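Local coordinates for protein filamentous hemagglutinin (Bordetella pertussis, PDB 1RWR) that is an adhesin exported by the two-partner secretion pathway, its beta-helical TPS domain probably directing passage across the outer membrane, at residues Gly45-Asn50 against Thr91-Gly96. Residues are numbered along the deposited sequence; the frame is centred on the assembly and turned at random.
Sequences GVVFNN and TLEVYG
Strands 45-50 and 91-96 run side by side in parallel, neighbours in the wall of a right-handed beta-helix, with their axes inclined by 23°. Five backbone hydrogen bonds zip them together. The two shortest, F48 N to E93 O and N50 N to Y95 O, are both 2.7 Å; the first is nearly straight, the second bent to 134° at the hydrogen. At the other end G45 lets the chains close in, its CA 3.2 Å from T91 O, where a CB would clash.

The closely packed side is the apolar face of V46, F48, L92 and V94, all buried and turned into the helix. V46 holds CG1 in the crowded position between its backbone N and carbonyl carbon (chi1 62°), and this methyl meets L92 CD2 at 3.8 Å, the two side chains crossing obliquely. The F48 ring stands with CG beside its own backbone N, and CE2 at its edge comes 4.4 Å from L92 CB.

The other face, with V47, N49, T91, E93 and Y95, is more polar and includes the partly exposed T91 and Y95; strand 91-96 ends at exposed G96. V47 CG1 and Y95 CG are both anti to their backbone N, so the two side chains point the same way, with V47 CG1 3.7 Å from Y95 CB. N49 runs beside Y95 and sets OD1 at the ring edge, in its plane, 3.3 Å from Y95 CD2; OD1 also accepts from G51 N, while ND2 is held by N22 and T64. The buried E93 carboxylate is gripped by the backbone N-H groups of R58 and I59, an arrangement that probably favours its ionised form.

Within the sheet, strand 20-22 flanks 45-50 and strand 114-117 flanks 91-96, while L101 of strand 99-104 packs against F48, L92 and V94 from inside.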
ATOM      1  N   GLY A  45      -3.639  13.513 -10.281  1.00 14.89           N
ATOM      2  CA  GLY A  45      -4.048  12.777  -9.094  1.00 13.99           C
ATOM      3  C   GLY A  45      -5.488  13.006  -8.715  1.00 13.45           C
ATOM      4  O   GLY A  45      -6.342  13.197  -9.555  1.00 14.14           O
ATOM      5  N   VAL A  46      -5.754  12.995  -7.420  1.00 13.08           N
ATOM      6  CA  VAL A  46      -7.096  13.109  -6.872  1.00 13.71           C
ATOM      7  C   VAL A  46      -6.981  13.820  -5.528  1.00 13.82           C
ATOM      8  O   VAL A  46      -5.974  13.672  -4.846  1.00 13.44           O
ATOM      9  CB  VAL A  46      -7.802  11.710  -6.668  1.00 14.31           C
ATOM     10  CG1 VAL A  46      -7.081  10.784  -5.685  1.00 13.92           C
ATOM     11  CG2 VAL A  46      -9.248  11.861  -6.270  1.00 15.38           C
ATOM     12  N   VAL A  47      -8.014  14.563  -5.170  1.00 13.19           N
ATOM     13  CA  VAL A  47      -8.065  15.202  -3.869  1.00 12.60           C
ATOM     14  C   VAL A  47      -9.164  14.540  -3.031  1.00 12.92           C
ATOM     15  O   VAL A  47     -10.336  14.548  -3.438  1.00 14.22           O
ATOM     16  CB  VAL A  47      -8.340  16.708  -4.019  1.00 13.04           C
ATOM     17  CG1 VAL A  47      -8.487  17.397  -2.634  1.00 13.66           C
ATOM     18  CG2 VAL A  47      -7.247  17.327  -4.823  1.00 14.03           C
ATOM     19  N   PHE A  48      -8.803  14.049  -1.849  1.00 11.68           N
ATOM     20  CA  PHE A  48      -9.766  13.576  -0.882  1.00 12.25           C
ATOM     21  C   PHE A  48     -10.159  14.741   0.013  1.00 12.87           C
ATOM     22  O   PHE A  48      -9.311  15.353   0.643  1.00 13.13           O
ATOM     23  CB  PHE A  48      -9.192  12.456  -0.010  1.00 12.49           C
ATOM     24  CG  PHE A  48      -8.949  11.196  -0.749  1.00 12.42           C
ATOM     25  CD1 PHE A  48      -9.964  10.290  -0.945  1.00 13.33           C
ATOM     26  CD2 PHE A  48      -7.686  10.944  -1.280  1.00 13.15           C
ATOM     27  CE1 PHE A  48      -9.708   9.091  -1.649  1.00 14.79           C
ATOM     28  CE2 PHE A  48      -7.445   9.803  -1.974  1.00 14.41           C
ATOM     29  CZ  PHE A  48      -8.449   8.870  -2.160  1.00 13.61           C
ATOM     30  N   ASN A  49     -11.444  15.051   0.066  1.00 13.87           N
ATOM     31  CA  ASN A  49     -11.883  16.265   0.770  1.00 13.17           C
ATOM     32  C   ASN A  49     -12.183  15.967   2.220  1.00 13.68           C
ATOM     33  O   ASN A  49     -13.266  15.546   2.555  1.00 14.36           O
ATOM     34  CB  ASN A  49     -13.087  16.924   0.067  1.00 12.96           C
ATOM     35  CG  ASN A  49     -13.419  18.310   0.629  1.00 13.90           C
ATOM     36  OD1 ASN A  49     -12.877  18.732   1.665  1.00 15.02           O
ATOM     37  ND2 ASN A  49     -14.333  19.016  -0.040  1.00 14.65           N
ATOM     38  N   ASN A  50     -11.197  16.211   3.081  1.00 13.41           N
ATOM     39  CA  ASN A  50     -11.369  16.053   4.527  1.00 13.62           C
ATOM     40  C   ASN A  50     -11.431  17.424   5.216  1.00 14.39           C
ATOM     41  O   ASN A  50     -10.898  17.608   6.340  1.00 14.21           O
ATOM     42  CB  ASN A  50     -10.212  15.238   5.084  1.00 13.80           C
ATOM     43  CG  ASN A  50     -10.528  14.517   6.388  1.00 12.64           C
ATOM     44  OD1 ASN A  50     -11.681  14.226   6.729  1.00 14.22           O
ATOM     45  ND2 ASN A  50      -9.457  14.141   7.094  1.00 12.42           N
ATOM     46  N   THR A  91      -0.773  12.063  -7.689  1.00 13.19           N
ATOM     47  CA  THR A  91      -0.699  12.385  -6.267  1.00 12.00           C
ATOM     48  C   THR A  91      -2.026  12.160  -5.594  1.00 11.74           C
ATOM     49  O   THR A  91      -3.042  12.658  -6.053  1.00 12.51           O
ATOM     50  CB  THR A  91      -0.340  13.813  -6.065  1.00 13.01           C
ATOM     51  OG1 THR A  91       0.939  14.088  -6.649  1.00 14.18           O
ATOM     52  CG2 THR A  91      -0.201  14.128  -4.556  1.00 13.60           C
ATOM     53  N   LEU A  92      -2.015  11.421  -4.497  1.00 11.20           N
ATOM     54  CA  LEU A  92      -3.169  11.276  -3.643  1.00 11.40           C
ATOM     55  C   LEU A  92      -3.049  12.362  -2.574  1.00 11.71           C
ATOM     56  O   LEU A  92      -2.259  12.218  -1.653  1.00 12.43           O
ATOM     57  CB  LEU A  92      -3.194   9.898  -3.000  1.00 12.01           C
ATOM     58  CG  LEU A  92      -3.026   8.651  -3.868  1.00 11.79           C
ATOM     59  CD1 LEU A  92      -3.132   7.362  -3.046  1.00 12.95           C
ATOM     60  CD2 LEU A  92      -4.060   8.659  -4.968  1.00 14.49           C
ATOM     61  N   GLU A  93      -3.835  13.427  -2.725  1.00 12.05           N
ATOM     62  CA  GLU A  93      -3.806  14.544  -1.802  1.00 12.08           C
ATOM     63  C   GLU A  93      -5.014  14.482  -0.868  1.00 12.31           C
ATOM     64  O   GLU A  93      -6.124  14.245  -1.287  1.00 14.48           O
ATOM     65  CB  GLU A  93      -3.802  15.880  -2.530  1.00 13.18           C
ATOM     66  CG  GLU A  93      -3.860  17.083  -1.579  1.00 14.12           C
ATOM     67  CD  GLU A  93      -3.615  18.417  -2.238  1.00 17.79           C
ATOM     68  OE1 GLU A  93      -3.478  18.520  -3.479  1.00 18.67           O
ATOM     69  OE2 GLU A  93      -3.552  19.418  -1.484  1.00 17.09           O
ATOM     70  N   VAL A  94      -4.753  14.708   0.414  1.00 12.94           N
ATOM     71  CA  VAL A  94      -5.811  14.888   1.393  1.00 12.21           C
ATOM     72  C   VAL A  94      -5.908  16.372   1.683  1.00 13.24           C
ATOM     73  O   VAL A  94      -4.936  16.994   2.124  1.00 13.91           O
ATOM     74  CB  VAL A  94      -5.581  14.074   2.691  1.00 12.83           C
ATOM     75  CG1 VAL A  94      -6.769  14.209   3.631  1.00 13.32           C
ATOM     76  CG2 VAL A  94      -5.368  12.606   2.396  1.00 13.18           C
ATOM     77  N   TYR A  95      -7.062  16.943   1.367  1.00 13.32           N
ATOM     78  CA  TYR A  95      -7.342  18.325   1.731  1.00 14.16           C
ATOM     79  C   TYR A  95      -7.983  18.307   3.126  1.00 13.94           C
ATOM     80  O   TYR A  95      -8.970  17.636   3.376  1.00 15.44           O
ATOM     81  CB  TYR A  95      -8.232  19.037   0.722  1.00 14.31           C
ATOM     82  CG  TYR A  95      -8.753  20.351   1.247  1.00 14.06           C
ATOM     83  CD1 TYR A  95      -7.918  21.432   1.363  1.00 14.53           C
ATOM     84  CD2 TYR A  95     -10.084  20.509   1.639  1.00 15.66           C
ATOM     85  CE1 TYR A  95      -8.386  22.668   1.913  1.00 16.99           C
ATOM     86  CE2 TYR A  95     -10.560  21.748   2.167  1.00 16.07           C
ATOM     87  CZ  TYR A  95      -9.695  22.797   2.317  1.00 17.65           C
ATOM     88  OH  TYR A  95     -10.150  23.998   2.843  1.00 21.59           O
ATOM     89  N   GLY A  96      -7.451  19.173   3.980  1.00 14.97           N
ATOM     90  CA  GLY A  96      -7.956  19.305   5.348  1.00 14.61           C
ATOM     91  C   GLY A  96      -7.056  18.589   6.345  1.00 14.15           C
ATOM     92  O   GLY A  96      -5.830  18.702   6.321  1.00 14.68           O
TER